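Type II restriction enzyme SfiI (PDB 2EZV) cleaves double-stranded DNA at the interrupted palindrome 5'-GGCCN(5)GGCC-3', giving fragments with terminal 5'-phosphates, and binds its cognate DNA as a tetramer. Local coordinates at residues Q3-E7 with P140-L144; E66-I70 with Y80-L86. One frame throughout, in Å; residues are numbered along the deposited sequence.

Contacts 1 and 2 lie on the same side of the chain's centre, their own centres about 14 Å apart, and both reach the mixed sheet of this PD-(D/E)XK nuclease. Contact 1 joins residues near the N-terminus, just ahead of helix 10-41, to strand 141-145; contact 2, whose two segments follow helix 49-62, falls between those partners in the chain and closes over only nine intervening residues. Leu-142 and Leu-144 link the two: Leu-144 CD1 packs 3.6 Å from Ile-70 CD1, and Leu-142 CD2 lies 4.1 Å from Val-83 CG2. Contact 1 lies at the surface; contact 2 is buried and closer to the bound DNA (nearest atom about 10 Å against 19 Å), with the Tyr-80 side chain about 9 Å from a calcium ion.

Contact 1: Q3-E7 with P140-L144; sequences QDYRE and PHLML
An Asx turn at Asp-4 leads into the 3-10 segment from which Tyr-5 and Arg-6 reach strand 141-145 of the mixed nuclease sheet. This is surface packing of the lead-in to helix 10-41, its nearest atom about 19 Å from the bound DNA. Residues 5-7 form the 3-10 turn (phi/psi of Tyr-5 -58/-27°), closed by Glu-7 N bonding to Asp-4 O at 2.9 Å. Asp-4 OD1 accepts from Arg-6 N at 2.9 Å, and the carboxylate also holds the guanidinium: Arg-6 NE to Asp-4 OD1 is 2.9 Å, and the salt bridge from Arg-6 NH2 to Asp-4 OD2 is 2.6 Å. The backbones stay apart, the nearest CA atoms being those of Tyr-5 and His-141 at 9.2 Å; no hydrogen bond crosses, and the 174 Å² interface is mostly side-chain packing.

Along 140-144, Pro-140 comes first, its O 3.6 Å and its CB 3.7 Å from Tyr-5 OH; its carbonyl is bonded by His-188, whose ring also meets that of Tyr-5. His-141 begins the strand, nearly fully extended at -173/160°, and its p rotamer (chi1 53°) brings its ring beside Tyr-5, likewise p (chi1 82°). The two rings meet rim to rim, centroids 5.5 Å apart and planes at 58°. Pro-153 touches Asp-4, Arg-6 and His-141, so the turn also rests on strand 151-167. Leu-142 pairs with Ala-154 of that strand. Met-143, with chi1 and chi2 both m, brings CE to 4.5 Å from Arg-6 NH1. Leu-144 pairs with Leu-152, and like Leu-142 packs on Val-83, its CD2 4.0 Å from Val-83 CG1.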
loop_
_atom_site.group_PDB
_atom_site.type_symbol
_atom_site.label_atom_id
_atom_site.label_comp_id
_atom_site.label_asym_id
_atom_site.label_seq_id
_atom_site.Cartn_x
_atom_site.Cartn_y
_atom_site.Cartn_z
ATOM N N GLN D 3 -24.633 4.201 8.962
ATOM C CA GLN D 3 -23.778 3.170 8.382
ATOM C C GLN D 3 -24.534 2.615 7.172
ATOM O O GLN D 3 -23.933 2.202 6.184
ATOM C CB GLN D 3 -23.508 2.031 9.370
ATOM C CG GLN D 3 -22.513 2.340 10.482
ATOM C CD GLN D 3 -22.019 1.070 11.166
ATOM O OE1 GLN D 3 -22.814 0.267 11.655
ATOM N NE2 GLN D 3 -20.698 0.880 11.193
ATOM N N ASP D 4 -25.861 2.616 7.269
ATOM C CA ASP D 4 -26.734 2.122 6.206
ATOM C C ASP D 4 -27.090 3.303 5.306
ATOM O O ASP D 4 -27.799 4.217 5.717
ATOM C CB ASP D 4 -28.011 1.542 6.818
ATOM C CG ASP D 4 -28.813 0.714 5.834
ATOM O OD1 ASP D 4 -29.043 1.177 4.699
ATOM O OD2 ASP D 4 -29.221 -0.404 6.207
ATOM N N TYR D 5 -26.607 3.284 4.073
ATOM C CA TYR D 5 -26.874 4.378 3.158
ATOM C C TYR D 5 -28.367 4.636 2.929
ATOM O O TYR D 5 -28.760 5.754 2.610
ATOM C CB TYR D 5 -26.180 4.115 1.830
ATOM C CG TYR D 5 -26.942 3.201 0.909
ATOM C CD1 TYR D 5 -27.744 3.723 -0.108
ATOM C CD2 TYR D 5 -26.879 1.815 1.057
ATOM C CE1 TYR D 5 -28.458 2.893 -0.955
ATOM C CE2 TYR D 5 -27.596 0.971 0.215
ATOM C CZ TYR D 5 -28.383 1.521 -0.787
ATOM O OH TYR D 5 -29.103 0.710 -1.617
ATOM N N ARG D 6 -29.202 3.612 3.089
ATOM C CA ARG D 6 -30.637 3.793 2.889
ATOM C C ARG D 6 -31.222 4.777 3.902
ATOM O O ARG D 6 -32.231 5.421 3.633
ATOM C CB ARG D 6 -31.357 2.440 2.959
ATOM C CG ARG D 6 -31.062 1.543 1.752
ATOM C CD ARG D 6 -31.465 0.094 1.974
ATOM N NE ARG D 6 -30.839 -0.473 3.161
ATOM C CZ ARG D 6 -30.885 -1.760 3.489
ATOM N NH1 ARG D 6 -31.528 -2.625 2.711
ATOM N NH2 ARG D 6 -30.298 -2.184 4.603
ATOM N N GLU D 7 -30.584 4.908 5.058
ATOM C CA GLU D 7 -31.066 5.837 6.062
ATOM C C GLU D 7 -30.617 7.257 5.732
ATOM O O GLU D 7 -30.956 8.200 6.445
ATOM C CB GLU D 7 -30.536 5.470 7.436
ATOM C CG GLU D 7 -30.760 4.050 7.830
ATOM C CD GLU D 7 -30.321 3.806 9.246
ATOM O OE1 GLU D 7 -29.360 4.481 9.685
ATOM O OE2 GLU D 7 -30.929 2.943 9.913
ATOM N N PRO D 140 -27.823 -2.196 -6.289
ATOM C CA PRO D 140 -27.858 -0.995 -5.457
ATOM C C PRO D 140 -26.794 -1.029 -4.365
ATOM O O PRO D 140 -26.349 0.016 -3.890
ATOM C CB PRO D 140 -29.277 -1.016 -4.889
ATOM C CG PRO D 140 -29.526 -2.490 -4.714
ATOM C CD PRO D 140 -28.984 -3.066 -6.012
ATOM N N HIS D 141 -26.382 -2.231 -3.976
ATOM C CA HIS D 141 -25.382 -2.369 -2.926
ATOM C C HIS D 141 -24.938 -3.816 -2.746
ATOM O O HIS D 141 -25.635 -4.734 -3.155
ATOM C CB HIS D 141 -25.959 -1.840 -1.609
ATOM C CG HIS D 141 -27.276 -2.457 -1.240
ATOM N ND1 HIS D 141 -27.399 -3.770 -0.838
ATOM C CD2 HIS D 141 -28.532 -1.948 -1.247
ATOM C CE1 HIS D 141 -28.672 -4.044 -0.613
ATOM N NE2 HIS D 141 -29.381 -2.955 -0.854
ATOM N N LEU D 142 -23.774 -4.011 -2.134
ATOM C CA LEU D 142 -23.244 -5.349 -1.875
ATOM C C LEU D 142 -23.317 -5.604 -0.376
ATOM O O LEU D 142 -22.753 -4.847 0.411
ATOM C CB LEU D 142 -21.786 -5.450 -2.329
ATOM C CG LEU D 142 -21.076 -6.796 -2.140
ATOM C CD1 LEU D 142 -21.721 -7.869 -3.018
ATOM C CD2 LEU D 142 -19.621 -6.633 -2.507
ATOM N N MET D 143 -24.005 -6.668 0.021
ATOM C CA MET D 143 -24.136 -6.977 1.434
ATOM C C MET D 143 -22.839 -7.523 2.011
ATOM O O MET D 143 -22.244 -8.451 1.464
ATOM C CB MET D 143 -25.281 -7.973 1.653
ATOM C CG MET D 143 -26.658 -7.392 1.363
ATOM S SD MET D 143 -27.049 -5.992 2.446
ATOM C CE MET D 143 -28.818 -6.160 2.600
ATOM N N LEU D 144 -22.403 -6.927 3.115
ATOM C CA LEU D 144 -21.179 -7.341 3.793
ATOM C C LEU D 144 -21.574 -8.009 5.108
ATOM O O LEU D 144 -22.551 -7.614 5.741
ATOM C CB LEU D 144 -20.293 -6.121 4.083
ATOM C CG LEU D 144 -19.906 -5.207 2.915
ATOM C CD1 LEU D 144 -19.086 -4.031 3.436
ATOM C CD2 LEU D 144 -19.119 -5.989 1.888
#

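Contact 2: E66-I70 with Y80-L86; sequences ETYPI and YKRVRWL
Glu-66 provides the strongest polar links, spanning two residues of strand 80-86 that are four apart. Its OE1 accepts a very short hydrogen bond of 2.4 Å from Tyr-80 OH, and its OE2 forms a salt bridge with Arg-84 NH1, modelled at 2.5 Å, though the position of OE2 is less certain. A t, p rotamer (chi1 -150°, chi2 52°) carries the carboxylate to both. Thr-67, with chi1 66°, donates from OG1 to Trp-85 O at 2.8 Å.

Backbone bonds follow: Trp-85 N to Tyr-68 O at 2.8 Å and Ile-70 N to Val-83 O at 3.1 Å. They flank a single bridge, the non-hydrogen-bonded antiparallel pair Pro-69 and Arg-84, CA to CA 4.3 Å. Residues 80-86 are extended throughout, whereas 66-70 is irregular, with an unusual step at Tyr-68 (phi/psi -5/88°); end to end the segments run 77° apart. A water accepts from Trp-85 NE1 at 2.9 Å and donates weakly to Pro-69 O at 3.4 Å.

Apolar packing centres on Trp-85 (chi1 -71°, chi2 106°). Ile-70 CG1 makes a CH-pi contact 3.6 Å from the centroid of its five-membered ring, and the Tyr-68 ring lies oblique to it, centroids 4.2 Å apart. Ile-70 CG2 meets Val-83 CG1 at 3.7 Å.

Arg-82 starts toward 66-70, but its NH2 makes a salt bridge with Glu-63 of a third subunit; Thr-67 packs on Thr-67 of the second. In the PD-(D/E)XK-clan sheet, strand 80-86 directly follows calcium-binding Asp-79 and pairs antiparallel with strand 93-104; helix 10-41 touches Arg-84 and Leu-86, and strand 141-145 receives Ile-70 and Val-83.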
loop_
_atom_site.group_PDB
_atom_site.type_symbol
_atom_site.label_atom_id
_atom_site.label_comp_id
_atom_site.label_asym_id
_atom_site.label_seq_id
_atom_site.Cartn_x
_atom_site.Cartn_y
_atom_site.Cartn_z
ATOM N N GLU D 66 -7.085 5.723 -3.091
ATOM C CA GLU D 66 -8.121 4.905 -2.460
ATOM C C GLU D 66 -8.280 5.190 -0.953
ATOM O O GLU D 66 -7.510 5.968 -0.380
ATOM C CB GLU D 66 -7.783 3.431 -2.702
ATOM C CG GLU D 66 -8.981 2.505 -2.778
ATOM C CD GLU D 66 -10.031 2.966 -3.764
ATOM O OE1 GLU D 66 -9.784 2.975 -4.989
ATOM O OE2 GLU D 66 -11.121 3.327 -3.296
ATOM N N THR D 67 -9.293 4.589 -0.326
ATOM C CA THR D 67 -9.509 4.774 1.113
ATOM C C THR D 67 -9.774 3.472 1.871
ATOM O O THR D 67 -10.118 2.455 1.278
ATOM C CB THR D 67 -10.702 5.732 1.429
ATOM O OG1 THR D 67 -11.939 5.142 0.997
ATOM C CG2 THR D 67 -10.505 7.082 0.762
ATOM N N TYR D 68 -9.588 3.545 3.192
ATOM C CA TYR D 68 -9.823 2.465 4.153
ATOM C C TYR D 68 -10.448 1.223 3.514
ATOM O O TYR D 68 -11.668 1.074 3.500
ATOM C CB TYR D 68 -10.748 3.023 5.239
ATOM C CG TYR D 68 -10.927 2.192 6.489
ATOM C CD1 TYR D 68 -11.683 2.686 7.554
ATOM C CD2 TYR D 68 -10.335 0.930 6.623
ATOM C CE1 TYR D 68 -11.847 1.948 8.731
ATOM C CE2 TYR D 68 -10.491 0.181 7.796
ATOM C CZ TYR D 68 -11.247 0.699 8.847
ATOM O OH TYR D 68 -11.386 -0.012 10.023
ATOM N N PRO D 69 -9.617 0.307 2.994
ATOM C CA PRO D 69 -10.116 -0.914 2.352
ATOM C C PRO D 69 -10.931 -1.880 3.219
ATOM O O PRO D 69 -10.687 -2.043 4.422
ATOM C CB PRO D 69 -8.836 -1.589 1.826
ATOM C CG PRO D 69 -7.872 -0.450 1.651
ATOM C CD PRO D 69 -8.146 0.376 2.898
ATOM N N ILE D 70 -11.900 -2.521 2.581
ATOM C CA ILE D 70 -12.724 -3.520 3.237
ATOM C C ILE D 70 -12.260 -4.839 2.632
ATOM O O ILE D 70 -11.991 -4.919 1.422
ATOM C CB ILE D 70 -14.226 -3.293 2.960
ATOM C CG1 ILE D 70 -14.736 -2.165 3.865
ATOM C CG2 ILE D 70 -15.006 -4.586 3.172
ATOM C CD1 ILE D 70 -16.209 -1.840 3.708
ATOM N N TYR D 80 -12.599 -0.992 -12.945
ATOM C CA TYR D 80 -11.991 -0.701 -11.650
ATOM C C TYR D 80 -13.037 -0.797 -10.540
ATOM O O TYR D 80 -14.081 -0.152 -10.611
ATOM C CB TYR D 80 -11.389 0.703 -11.702
ATOM C CG TYR D 80 -10.646 1.118 -10.460
ATOM C CD1 TYR D 80 -9.265 0.944 -10.355
ATOM C CD2 TYR D 80 -11.324 1.687 -9.381
ATOM C CE1 TYR D 80 -8.581 1.326 -9.214
ATOM C CE2 TYR D 80 -10.648 2.074 -8.235
ATOM C CZ TYR D 80 -9.276 1.895 -8.154
ATOM O OH TYR D 80 -8.603 2.305 -7.025
ATOM N N LYS D 81 -12.760 -1.601 -9.517
ATOM C CA LYS D 81 -13.700 -1.765 -8.415
ATOM C C LYS D 81 -12.980 -2.000 -7.096
ATOM O O LYS D 81 -11.939 -2.638 -7.059
ATOM C CB LYS D 81 -14.650 -2.936 -8.701
ATOM N N ARG D 82 -13.546 -1.480 -6.015
ATOM C CA ARG D 82 -12.974 -1.648 -4.692
ATOM C C ARG D 82 -14.064 -1.468 -3.650
ATOM O O ARG D 82 -14.840 -0.518 -3.724
ATOM C CB ARG D 82 -11.863 -0.611 -4.431
ATOM C CG ARG D 82 -10.567 -0.792 -5.234
ATOM C CD ARG D 82 -9.858 -2.127 -4.947
ATOM N NE ARG D 82 -8.600 -2.221 -5.695
ATOM C CZ ARG D 82 -7.780 -3.272 -5.686
ATOM N NH1 ARG D 82 -8.067 -4.356 -4.965
ATOM N NH2 ARG D 82 -6.664 -3.236 -6.408
ATOM N N VAL D 83 -14.136 -2.396 -2.701
ATOM C CA VAL D 83 -15.100 -2.309 -1.605
ATOM C C VAL D 83 -14.282 -1.605 -0.518
ATOM O O VAL D 83 -13.202 -2.078 -0.158
ATOM C CB VAL D 83 -15.525 -3.710 -1.103
ATOM C CG1 VAL D 83 -16.589 -3.574 -0.001
ATOM C CG2 VAL D 83 -16.045 -4.549 -2.275
ATOM N N ARG D 84 -14.785 -0.487 0.000
ATOM C CA ARG D 84 -14.032 0.290 0.977
ATOM C C ARG D 84 -14.939 1.098 1.904
ATOM O O ARG D 84 -16.145 1.144 1.714
ATOM C CB ARG D 84 -13.139 1.273 0.219
ATOM C CG ARG D 84 -13.989 2.292 -0.558
ATOM C CD ARG D 84 -13.231 3.211 -1.491
ATOM N NE ARG D 84 -14.119 4.295 -1.914
ATOM C CZ ARG D 84 -13.781 5.303 -2.718
ATOM N NH1 ARG D 84 -12.560 5.383 -3.223
ATOM N NH2 ARG D 84 -14.661 6.263 -2.979
ATOM N N TRP D 85 -14.338 1.734 2.907
ATOM C CA TRP D 85 -15.067 2.593 3.837
ATOM C C TRP D 85 -14.826 4.020 3.357
ATOM O O TRP D 85 -13.685 4.413 3.101
ATOM C CB TRP D 85 -14.525 2.484 5.268
ATOM C CG TRP D 85 -14.808 1.205 5.980
ATOM C CD1 TRP D 85 -13.927 0.204 6.240
ATOM C CD2 TRP D 85 -16.037 0.836 6.620
ATOM N NE1 TRP D 85 -14.523 -0.766 7.013
ATOM C CE2 TRP D 85 -15.817 -0.402 7.263
ATOM C CE3 TRP D 85 -17.302 1.438 6.720
ATOM C CZ2 TRP D 85 -16.815 -1.055 8.000
ATOM C CZ3 TRP D 85 -18.296 0.788 7.455
ATOM C CH2 TRP D 85 -18.042 -0.446 8.086
ATOM N N LEU D 86 -15.890 4.795 3.228
ATOM C CA LEU D 86 -15.744 6.166 2.796
ATOM C C LEU D 86 -16.058 7.095 3.965
ATOM O O LEU D 86 -17.212 7.237 4.367
ATOM C CB LEU D 86 -16.693 6.459 1.632
ATOM C CG LEU D 86 -16.652 7.881 1.055
ATOM C CD1 LEU D 86 -15.275 8.130 0.444
ATOM C CD2 LEU D 86 -17.753 8.059 0.003
HETATM O O HOH W 1 -12.727 -3.020 6.980
#